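Local coordinates for protein KLLA0E08119p (PDB 3VA7) that probably carboxylates urea to urea-1-carboxylate using hydrogencarbonate, ATP and biotin, as the carboxylase part of a longer protein that probably also hydrolyses this product, at residues 947-952 with 1177-1182; 1147-1152 with 1223-1228; 876-881 with 896-901. One frame throughout, in Å; residues are numbered along the deposited sequence.

How the contacts relate
From the N terminus, contact 3 comes first: 876-881 meets 896-901 across 14 residues, closing the base of a beta hairpin in the carboxyltransferase region. Contacts 1 and 2 follow and cross each other. Contact 1 opens at 947-952, contact 2 at 1147-1152, and they close in the same order, at 1177-1182 and 1223-1228. Both second segments lie in the biotin-carrying domain, on neighbouring strands of one sheet, where F1178 N lies 2.7 Å from D1224 O, a probable hydrogen bond. The two contacts, their centres about 11 Å apart, thus tie this domain to the end of helix 937-949 and to a linker. Contact 3 stands apart, its centre about 48 Å from that of contact 1.

Contact 1: residues 947-952 with 1177-1182; sequences RETIRS and RFWKPV
The indole of W1179 has T949 CG2 over one face and E948 OE1 at its edge, while the aliphatic K1180 CE lies over the opposite face. The methyl makes a CH-pi contact, with T949 CG2 3.5 Å from the centroid of the five-membered ring and almost on the ring normal. At the edge, W1179 NE1 donates a hydrogen bond of 3.1 Å to E948 OE1; at 164° it is nearly straight, it runs close to the ring plane, and it uses the anti side of an oxygen whose carboxylate stands 77° from the indole. The guanidinium of R1177 is met differently. T949 O lies above one face toward the rim and I950 N above its centre, whereas E948 O stands at the edge, tilted out of the plane, and accepts a bent hydrogen bond from R1177 NH1 (3.3 Å). T949 O is equally far from R1177 NH1, but the angle is too poor for a bond. E948 turns its CG between its own backbone N and carbonyl carbon (chi1 50°), and the extended chain carries the carboxylate to the indole edge; a long salt bridge joins E948 OE1 to K1180 NZ at 3.8 Å. Replacing W1179 by an alanine would probably leave E948 OE1 without its N-H donor and T949 CG2 without a ring to lie on. The positive R1177 beside the last carbonyls of helix 937-949 is likely to suit the negative end of the helix dipole. T949 OG1 is hydrogen-bonded back to R945 O within that helix. Strand 1176-1181 pairs with 1194-1200, and W1179 and K1180 both face I1197 of that neighbour, a classic beta bulge; 1194-1200 leads on to K1202 of the biotin pocket. Through W1179 and R1177, the end of helix 937-949 thus abuts the sheet of the biotin-carrying domain.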
loop_
_atom_site.group_PDB
_atom_site.type_symbol
_atom_site.label_atom_id
_atom_site.label_comp_id
_atom_site.label_asym_id
_atom_site.label_seq_id
_atom_site.Cartn_x
_atom_site.Cartn_y
_atom_site.Cartn_z
ATOM N N ARG A 947 -20.514 -19.000 -2.781
ATOM C CA ARG A 947 -21.274 -20.248 -2.995
ATOM C C ARG A 947 -20.426 -21.501 -2.858
ATOM O O ARG A 947 -20.906 -22.502 -2.369
ATOM C CB ARG A 947 -22.030 -20.253 -4.332
ATOM C CG ARG A 947 -23.206 -19.318 -4.337
ATOM C CD ARG A 947 -23.990 -19.365 -5.674
ATOM N NE ARG A 947 -23.156 -19.080 -6.849
ATOM C CZ ARG A 947 -22.629 -20.041 -7.615
ATOM N NH1 ARG A 947 -22.863 -21.340 -7.322
ATOM N NH2 ARG A 947 -21.869 -19.707 -8.661
ATOM N N GLU A 948 -19.177 -21.432 -3.287
ATOM C CA GLU A 948 -18.398 -22.631 -3.299
ATOM C C GLU A 948 -17.522 -22.781 -2.058
ATOM O O GLU A 948 -17.008 -23.879 -1.792
ATOM C CB GLU A 948 -17.754 -22.971 -4.691
ATOM C CG GLU A 948 -17.017 -21.866 -5.352
ATOM C CD GLU A 948 -16.646 -22.069 -6.817
ATOM O OE1 GLU A 948 -15.456 -21.798 -7.087
ATOM O OE2 GLU A 948 -17.498 -22.379 -7.695
ATOM N N THR A 949 -17.414 -21.729 -1.225
ATOM C CA THR A 949 -16.503 -21.852 -0.084
ATOM C C THR A 949 -17.189 -21.842 1.250
ATOM O O THR A 949 -16.574 -22.238 2.235
ATOM C CB THR A 949 -15.441 -20.779 -0.046
ATOM O OG1 THR A 949 -16.095 -19.525 0.173
ATOM C CG2 THR A 949 -14.638 -20.764 -1.329
ATOM N N ILE A 950 -18.433 -21.368 1.306
ATOM C CA ILE A 950 -19.033 -21.036 2.619
ATOM C C ILE A 950 -20.470 -21.472 2.773
ATOM O O ILE A 950 -20.778 -22.218 3.693
ATOM C CB ILE A 950 -18.930 -19.504 2.949
ATOM C CG1 ILE A 950 -17.481 -19.118 3.211
ATOM C CG2 ILE A 950 -19.875 -19.096 4.115
ATOM C CD1 ILE A 950 -17.277 -17.594 3.603
ATOM N N ARG A 951 -21.333 -20.963 1.886
ATOM C CA ARG A 951 -22.734 -21.281 1.868
ATOM C C ARG A 951 -23.229 -21.335 0.425
ATOM O O ARG A 951 -23.260 -20.294 -0.259
ATOM C CB ARG A 951 -23.532 -20.214 2.594
ATOM C CG ARG A 951 -24.977 -20.636 2.789
ATOM C CD ARG A 951 -25.591 -19.917 3.961
ATOM N NE ARG A 951 -27.000 -20.272 4.106
ATOM C CZ ARG A 951 -27.750 -20.030 5.176
ATOM N NH1 ARG A 951 -27.228 -19.445 6.246
ATOM N NH2 ARG A 951 -29.025 -20.393 5.191
ATOM N N SER A 952 -23.654 -22.510 -0.038
ATOM C CA SER A 952 -24.011 -22.656 -1.453
ATOM C C SER A 952 -25.486 -22.380 -1.785
ATOM O O SER A 952 -25.848 -22.171 -2.965
ATOM C CB SER A 952 -23.603 -24.041 -1.956
ATOM O OG SER A 952 -24.538 -25.011 -1.499
ATOM N N ARG A 1177 -11.201 -25.530 4.702
ATOM C CA ARG A 1177 -12.250 -26.278 4.036
ATOM C C ARG A 1177 -11.905 -26.376 2.570
ATOM O O ARG A 1177 -11.553 -25.349 1.952
ATOM C CB ARG A 1177 -13.578 -25.545 4.150
ATOM C CG ARG A 1177 -14.848 -26.289 3.608
ATOM C CD ARG A 1177 -16.079 -25.449 3.940
ATOM N NE ARG A 1177 -17.246 -25.617 3.059
ATOM C CZ ARG A 1177 -17.245 -25.511 1.723
ATOM N NH1 ARG A 1177 -16.106 -25.278 1.001
ATOM N NH2 ARG A 1177 -18.420 -25.669 1.091
ATOM N N PHE A 1178 -12.044 -27.588 1.999
ATOM C CA PHE A 1178 -11.602 -27.862 0.624
ATOM C C PHE A 1178 -12.462 -27.129 -0.349
ATOM O O PHE A 1178 -13.685 -27.267 -0.367
ATOM C CB PHE A 1178 -11.624 -29.367 0.354
ATOM C CG PHE A 1178 -11.110 -29.774 -1.013
ATOM C CD1 PHE A 1178 -9.843 -30.340 -1.150
ATOM C CD2 PHE A 1178 -11.916 -29.623 -2.165
ATOM C CE1 PHE A 1178 -9.376 -30.758 -2.408
ATOM C CE2 PHE A 1178 -11.454 -30.015 -3.410
ATOM C CZ PHE A 1178 -10.182 -30.608 -3.522
ATOM N N TRP A 1179 -11.800 -26.351 -1.179
ATOM C CA TRP A 1179 -12.479 -25.476 -2.114
ATOM C C TRP A 1179 -12.723 -26.194 -3.432
ATOM O O TRP A 1179 -13.885 -26.451 -3.797
ATOM C CB TRP A 1179 -11.626 -24.238 -2.324
ATOM C CG TRP A 1179 -12.252 -23.138 -3.172
ATOM C CD1 TRP A 1179 -13.271 -23.261 -4.075
ATOM C CD2 TRP A 1179 -11.844 -21.758 -3.208
ATOM N NE1 TRP A 1179 -13.548 -22.035 -4.637
ATOM C CE2 TRP A 1179 -12.676 -21.100 -4.141
ATOM C CE3 TRP A 1179 -10.865 -21.017 -2.530
ATOM C CZ2 TRP A 1179 -12.564 -19.736 -4.428
ATOM C CZ3 TRP A 1179 -10.768 -19.634 -2.805
ATOM C CH2 TRP A 1179 -11.615 -19.019 -3.764
ATOM N N LYS A 1180 -11.631 -26.526 -4.126
ATOM C CA LYS A 1180 -11.678 -27.080 -5.484
ATOM C C LYS A 1180 -10.284 -27.622 -5.890
ATOM O O LYS A 1180 -9.247 -27.148 -5.359
ATOM C CB LYS A 1180 -12.162 -26.021 -6.497
ATOM C CG LYS A 1180 -11.188 -24.856 -6.683
ATOM C CD LYS A 1180 -11.615 -23.918 -7.763
ATOM C CE LYS A 1180 -11.103 -22.533 -7.457
ATOM N NZ LYS A 1180 -11.879 -21.572 -8.231
ATOM N N PRO A 1181 -10.235 -28.602 -6.812
ATOM C CA PRO A 1181 -8.892 -29.069 -7.191
ATOM C C PRO A 1181 -8.294 -28.190 -8.279
ATOM O O PRO A 1181 -9.029 -27.515 -8.964
ATOM C CB PRO A 1181 -9.155 -30.479 -7.720
ATOM C CG PRO A 1181 -10.559 -30.434 -8.276
ATOM C CD PRO A 1181 -11.304 -29.364 -7.501
ATOM N N VAL A 1182 -6.978 -28.175 -8.418
ATOM C CA VAL A 1182 -6.346 -27.505 -9.557
ATOM C C VAL A 1182 -6.098 -28.485 -10.723
ATOM O O VAL A 1182 -6.564 -28.263 -11.857
ATOM C CB VAL A 1182 -5.003 -26.836 -9.157
ATOM C CG1 VAL A 1182 -4.246 -26.250 -10.431
ATOM C CG2 VAL A 1182 -5.252 -25.779 -8.080
#

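Contact 2: residues 1147-1152 with 1223-1228; sequences AELKKS and GDMVEA
M1225 bends at chi2 (58°) and chi3 (40°), which turns its terminal methyl toward L1149: M1225 CE comes 3.6 Å from L1149 CB, the two side chains crossing at a slant. K1150, whose CG is anti to its carbonyl carbon (chi1 -63°), lays that CG 3.8 Å from G1223 O before its chain bends away. The backbone takes part as well, with K1150 O 3.7 Å from M1225 CB. At the far end S1152 OG stands 3.5 Å from M1225 O and 3.5 Å from E1227 OE2, two weak candidate acceptors for the one hydroxyl proton, the choice unsettled. Charge adds little close contact: K1150 NZ is 5.2 Å from D1224 OD1, and D1224 OD2 accepts its hydrogen bond from K1221 N. Y695 of strand 691-698 touches both L1149 and M1225, so the methionine of the biotin-carrying domain meets the linker and the carboxyltransferase region together. The chemistry is therefore that of a surface junction with one apolar side-chain pair, carbon-to-carbonyl packing around it, and a weak polar fringe at S1152: M1225 is buried, with Y695 packing on it too, whereas K1150 and S1152 remain exposed.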
loop_
_atom_site.group_PDB
_atom_site.type_symbol
_atom_site.label_atom_id
_atom_site.label_comp_id
_atom_site.label_asym_id
_atom_site.label_seq_id
_atom_site.Cartn_x
_atom_site.Cartn_y
_atom_site.Cartn_z
ATOM N N ALA A 1147 -25.322 -24.638 7.788
ATOM C CA ALA A 1147 -24.993 -26.000 8.242
ATOM C C ALA A 1147 -23.659 -26.054 8.972
ATOM O O ALA A 1147 -22.732 -25.311 8.636
ATOM C CB ALA A 1147 -24.970 -26.971 7.070
ATOM N N GLU A 1148 -23.561 -26.933 9.969
ATOM C CA GLU A 1148 -22.312 -27.138 10.688
ATOM C C GLU A 1148 -21.312 -27.669 9.699
ATOM O O GLU A 1148 -21.678 -28.500 8.873
ATOM C CB GLU A 1148 -22.495 -28.163 11.816
ATOM C CG GLU A 1148 -23.428 -27.702 12.966
ATOM C CD GLU A 1148 -22.892 -26.477 13.746
ATOM O OE1 GLU A 1148 -21.806 -26.579 14.374
ATOM O OE2 GLU A 1148 -23.579 -25.426 13.745
ATOM N N LEU A 1149 -20.073 -27.188 9.762
ATOM C CA LEU A 1149 -18.988 -27.739 8.951
ATOM C C LEU A 1149 -18.944 -29.274 9.116
ATOM O O LEU A 1149 -19.411 -29.805 10.140
ATOM C CB LEU A 1149 -17.631 -27.126 9.357
ATOM C CG LEU A 1149 -17.385 -25.624 9.640
ATOM C CD1 LEU A 1149 -16.056 -25.427 10.372
ATOM C CD2 LEU A 1149 -17.428 -24.752 8.380
ATOM N N LYS A 1150 -18.408 -29.979 8.111
ATOM C CA LYS A 1150 -18.190 -31.448 8.183
ATOM C C LYS A 1150 -17.148 -31.872 9.266
ATOM O O LYS A 1150 -16.163 -31.166 9.515
ATOM C CB LYS A 1150 -17.795 -32.017 6.804
ATOM C CG LYS A 1150 -18.854 -31.890 5.660
ATOM C CD LYS A 1150 -19.692 -33.176 5.429
ATOM C CE LYS A 1150 -18.947 -34.243 4.588
ATOM N NZ LYS A 1150 -19.362 -35.655 4.929
ATOM N N LYS A 1151 -17.386 -33.010 9.923
ATOM C CA LYS A 1151 -16.386 -33.629 10.814
ATOM C C LYS A 1151 -15.380 -34.343 9.901
ATOM O O LYS A 1151 -15.782 -34.944 8.899
ATOM C CB LYS A 1151 -17.031 -34.622 11.818
ATOM C CG LYS A 1151 -18.595 -34.706 11.787
ATOM C CD LYS A 1151 -19.266 -35.042 13.147
ATOM C CE LYS A 1151 -19.664 -33.759 13.899
ATOM N NZ LYS A 1151 -20.741 -33.935 14.934
ATOM N N SER A 1152 -14.089 -34.257 10.224
ATOM C CA SER A 1152 -13.025 -34.844 9.368
ATOM C C SER A 1152 -13.127 -36.371 9.090
ATOM O O SER A 1152 -12.894 -37.217 9.963
ATOM C CB SER A 1152 -11.617 -34.454 9.871
ATOM O OG SER A 1152 -11.218 -33.183 9.361
ATOM N N GLY A 1223 -16.100 -28.912 0.023
ATOM C CA GLY A 1223 -16.784 -29.010 1.293
ATOM C C GLY A 1223 -16.125 -29.827 2.400
ATOM O O GLY A 1223 -16.582 -29.771 3.529
ATOM N N ASP A 1224 -15.076 -30.583 2.101
ATOM C CA ASP A 1224 -14.407 -31.370 3.125
ATOM C C ASP A 1224 -13.559 -30.511 4.034
ATOM O O ASP A 1224 -12.836 -29.615 3.584
ATOM C CB ASP A 1224 -13.506 -32.461 2.505
ATOM C CG ASP A 1224 -14.297 -33.578 1.820
ATOM O OD1 ASP A 1224 -15.535 -33.728 2.016
ATOM O OD2 ASP A 1224 -13.659 -34.322 1.050
ATOM N N MET A 1225 -13.582 -30.830 5.314
ATOM C CA MET A 1225 -12.618 -30.228 6.199
ATOM C C MET A 1225 -11.279 -30.891 6.106
ATOM O O MET A 1225 -11.165 -32.093 6.066
ATOM C CB MET A 1225 -13.101 -30.197 7.654
ATOM C CG MET A 1225 -12.648 -28.924 8.399
ATOM S SD MET A 1225 -13.227 -27.371 7.593
ATOM C CE MET A 1225 -14.904 -27.896 7.131
ATOM N N VAL A 1226 -10.250 -30.067 6.100
ATOM C CA VAL A 1226 -8.882 -30.521 6.062
ATOM C C VAL A 1226 -8.107 -29.958 7.270
ATOM O O VAL A 1226 -7.893 -28.743 7.338
ATOM C CB VAL A 1226 -8.225 -30.085 4.728
ATOM C CG1 VAL A 1226 -6.798 -30.507 4.675
ATOM C CG2 VAL A 1226 -9.022 -30.656 3.545
ATOM N N GLU A 1227 -7.713 -30.843 8.209
ATOM C CA GLU A 1227 -6.810 -30.483 9.342
ATOM C C GLU A 1227 -5.468 -30.213 8.777
ATOM O O GLU A 1227 -5.086 -30.839 7.785
ATOM C CB GLU A 1227 -6.592 -31.606 10.378
ATOM C CG GLU A 1227 -7.792 -32.012 11.245
ATOM C CD GLU A 1227 -8.587 -30.824 11.737
ATOM O OE1 GLU A 1227 -7.986 -29.933 12.391
ATOM O OE2 GLU A 1227 -9.802 -30.778 11.446
ATOM N N ALA A 1228 -4.746 -29.301 9.427
ATOM C CA ALA A 1228 -3.339 -29.111 9.144
ATOM C C ALA A 1228 -2.639 -30.470 9.281
ATOM O O ALA A 1228 -3.004 -31.289 10.133
ATOM C CB ALA A 1228 -2.775 -28.118 10.087
#

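Contact 3: residues 876-881 with 896-901; sequences QTVGIV and GSKINQ
A beta hairpin, strands 880-885 and 889-894, lies between helices 859-875 and 901-912 in the sequence of the carboxyltransferase region, and here the loop that enters it, with G879, packs on the loop that leaves it, with K898 and I899. The evidence for the closure is twofold: G879 and D895 are joined by backbone hydrogen bonding, and the alpha carbons of G879 and K898 approach to 4.7 Å. Across the contact the touching is by van der Waals packing. I899 CG2 lies 3.6 Å from G879 CA, and K898 CB reaches the same alpha carbon at 3.7 Å. G879 has a positive phi of 104°, and a CB built on it would fall on I899 CG2 and press on V878 O as well, which accounts for a glycine at this place. The other branch of I899 reaches V878: CG1 is anti to the backbone N (chi1 180°), and CD1 ends 3.8 Å from V878 O. I899 also packs on F894 and L904, linking the loop to the hairpin and to helix 901-912, which N900 precedes at the N-cap position. On the flank, S897 touches R790, a residue of the sodium site. At the more exposed side V878 and K898 cross at about a right angle, with V878 CG1 4.1 Å from K898 CD.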
loop_
_atom_site.group_PDB
_atom_site.type_symbol
_atom_site.label_atom_id
_atom_site.label_comp_id
_atom_site.label_asym_id
_atom_site.label_seq_id
_atom_site.Cartn_x
_atom_site.Cartn_y
_atom_site.Cartn_z
ATOM N N GLN A 876 -14.564 21.375 24.428
ATOM C CA GLN A 876 -13.171 20.956 24.425
ATOM C C GLN A 876 -12.969 19.859 25.491
ATOM O O GLN A 876 -11.934 19.782 26.105
ATOM C CB GLN A 876 -12.231 22.155 24.694
ATOM C CG GLN A 876 -12.375 23.369 23.772
ATOM C CD GLN A 876 -11.558 24.622 24.272
ATOM O OE1 GLN A 876 -11.719 25.130 25.434
ATOM N NE2 GLN A 876 -10.685 25.117 23.390
ATOM N N THR A 877 -13.949 18.987 25.669
ATOM C CA THR A 877 -13.879 18.037 26.725
ATOM C C THR A 877 -12.566 17.323 26.805
ATOM O O THR A 877 -12.159 16.760 25.830
ATOM C CB THR A 877 -14.939 16.921 26.557
ATOM O OG1 THR A 877 -16.220 17.483 26.259
ATOM C CG2 THR A 877 -14.991 16.032 27.856
ATOM N N VAL A 878 -11.933 17.281 27.974
ATOM C CA VAL A 878 -10.757 16.425 28.193
ATOM C C VAL A 878 -11.116 14.923 28.245
ATOM O O VAL A 878 -12.142 14.511 28.816
ATOM C CB VAL A 878 -9.986 16.892 29.492
ATOM C CG1 VAL A 878 -8.966 15.842 30.023
ATOM C CG2 VAL A 878 -9.294 18.196 29.226
ATOM N N GLY A 879 -10.272 14.101 27.652
ATOM C CA GLY A 879 -10.461 12.654 27.764
ATOM C C GLY A 879 -11.033 11.930 26.563
ATOM O O GLY A 879 -10.835 10.741 26.411
ATOM N N ILE A 880 -11.716 12.656 25.691
ATOM C CA ILE A 880 -12.345 12.085 24.530
ATOM C C ILE A 880 -11.348 11.856 23.418
ATOM O O ILE A 880 -10.634 12.774 23.027
ATOM C CB ILE A 880 -13.526 12.956 24.095
ATOM C CG1 ILE A 880 -14.782 12.389 24.783
ATOM C CG2 ILE A 880 -13.642 12.957 22.570
ATOM C CD1 ILE A 880 -15.789 13.371 25.169
ATOM N N VAL A 881 -11.297 10.618 22.907
ATOM C CA VAL A 881 -10.261 10.274 21.909
ATOM C C VAL A 881 -10.711 10.448 20.442
ATOM O O VAL A 881 -9.980 11.005 19.626
ATOM C CB VAL A 881 -9.657 8.884 22.180
ATOM C CG1 VAL A 881 -8.777 8.400 21.005
ATOM C CG2 VAL A 881 -8.888 8.938 23.493
ATOM N N GLY A 896 -9.651 6.441 29.732
ATOM C CA GLY A 896 -10.041 6.216 31.130
ATOM C C GLY A 896 -9.098 6.794 32.183
ATOM O O GLY A 896 -9.496 7.045 33.329
ATOM N N SER A 897 -7.854 7.016 31.786
ATOM C CA SER A 897 -6.933 7.700 32.647
ATOM C C SER A 897 -7.214 9.229 32.681
ATOM O O SER A 897 -6.714 9.931 33.586
ATOM C CB SER A 897 -5.491 7.372 32.237
ATOM O OG SER A 897 -4.971 8.308 31.320
ATOM N N LYS A 898 -8.025 9.729 31.735
ATOM C CA LYS A 898 -8.399 11.160 31.717
ATOM C C LYS A 898 -9.849 11.479 32.114
ATOM O O LYS A 898 -10.110 12.582 32.668
ATOM C CB LYS A 898 -8.063 11.849 30.402
ATOM C CG LYS A 898 -6.626 11.644 29.892
ATOM C CD LYS A 898 -6.205 12.928 29.204
ATOM C CE LYS A 898 -5.287 12.698 28.046
ATOM N NZ LYS A 898 -4.204 11.892 28.571
ATOM N N ILE A 899 -10.762 10.519 31.924
ATOM C CA ILE A 899 -12.184 10.696 32.207
ATOM C C ILE A 899 -12.713 9.302 32.357
ATOM O O ILE A 899 -12.327 8.478 31.562
ATOM C CB ILE A 899 -12.906 11.429 31.017
ATOM C CG1 ILE A 899 -14.394 11.613 31.306
ATOM C CG2 ILE A 899 -12.699 10.650 29.705
ATOM C CD1 ILE A 899 -15.090 12.615 30.389
ATOM N N ASN A 900 -13.531 9.007 33.372
ATOM C CA ASN A 900 -14.051 7.650 33.553
ATOM C C ASN A 900 -15.394 7.492 32.899
ATOM O O ASN A 900 -16.010 8.478 32.496
ATOM C CB ASN A 900 -14.130 7.204 35.025
ATOM C CG ASN A 900 -14.973 8.142 35.897
ATOM O OD1 ASN A 900 -14.410 8.908 36.680
ATOM N ND2 ASN A 900 -16.303 8.116 35.749
ATOM N N GLN A 901 -15.866 6.262 32.823
ATOM C CA GLN A 901 -17.110 5.964 32.175
ATOM C C GLN A 901 -18.261 6.823 32.677
ATOM O O GLN A 901 -19.017 7.409 31.871
ATOM C CB GLN A 901 -17.448 4.479 32.362
ATOM C CG GLN A 901 -18.399 3.941 31.361
ATOM C CD GLN A 901 -18.863 2.532 31.696
ATOM O OE1 GLN A 901 -19.427 2.268 32.779
ATOM N NE2 GLN A 901 -18.649 1.605 30.749
#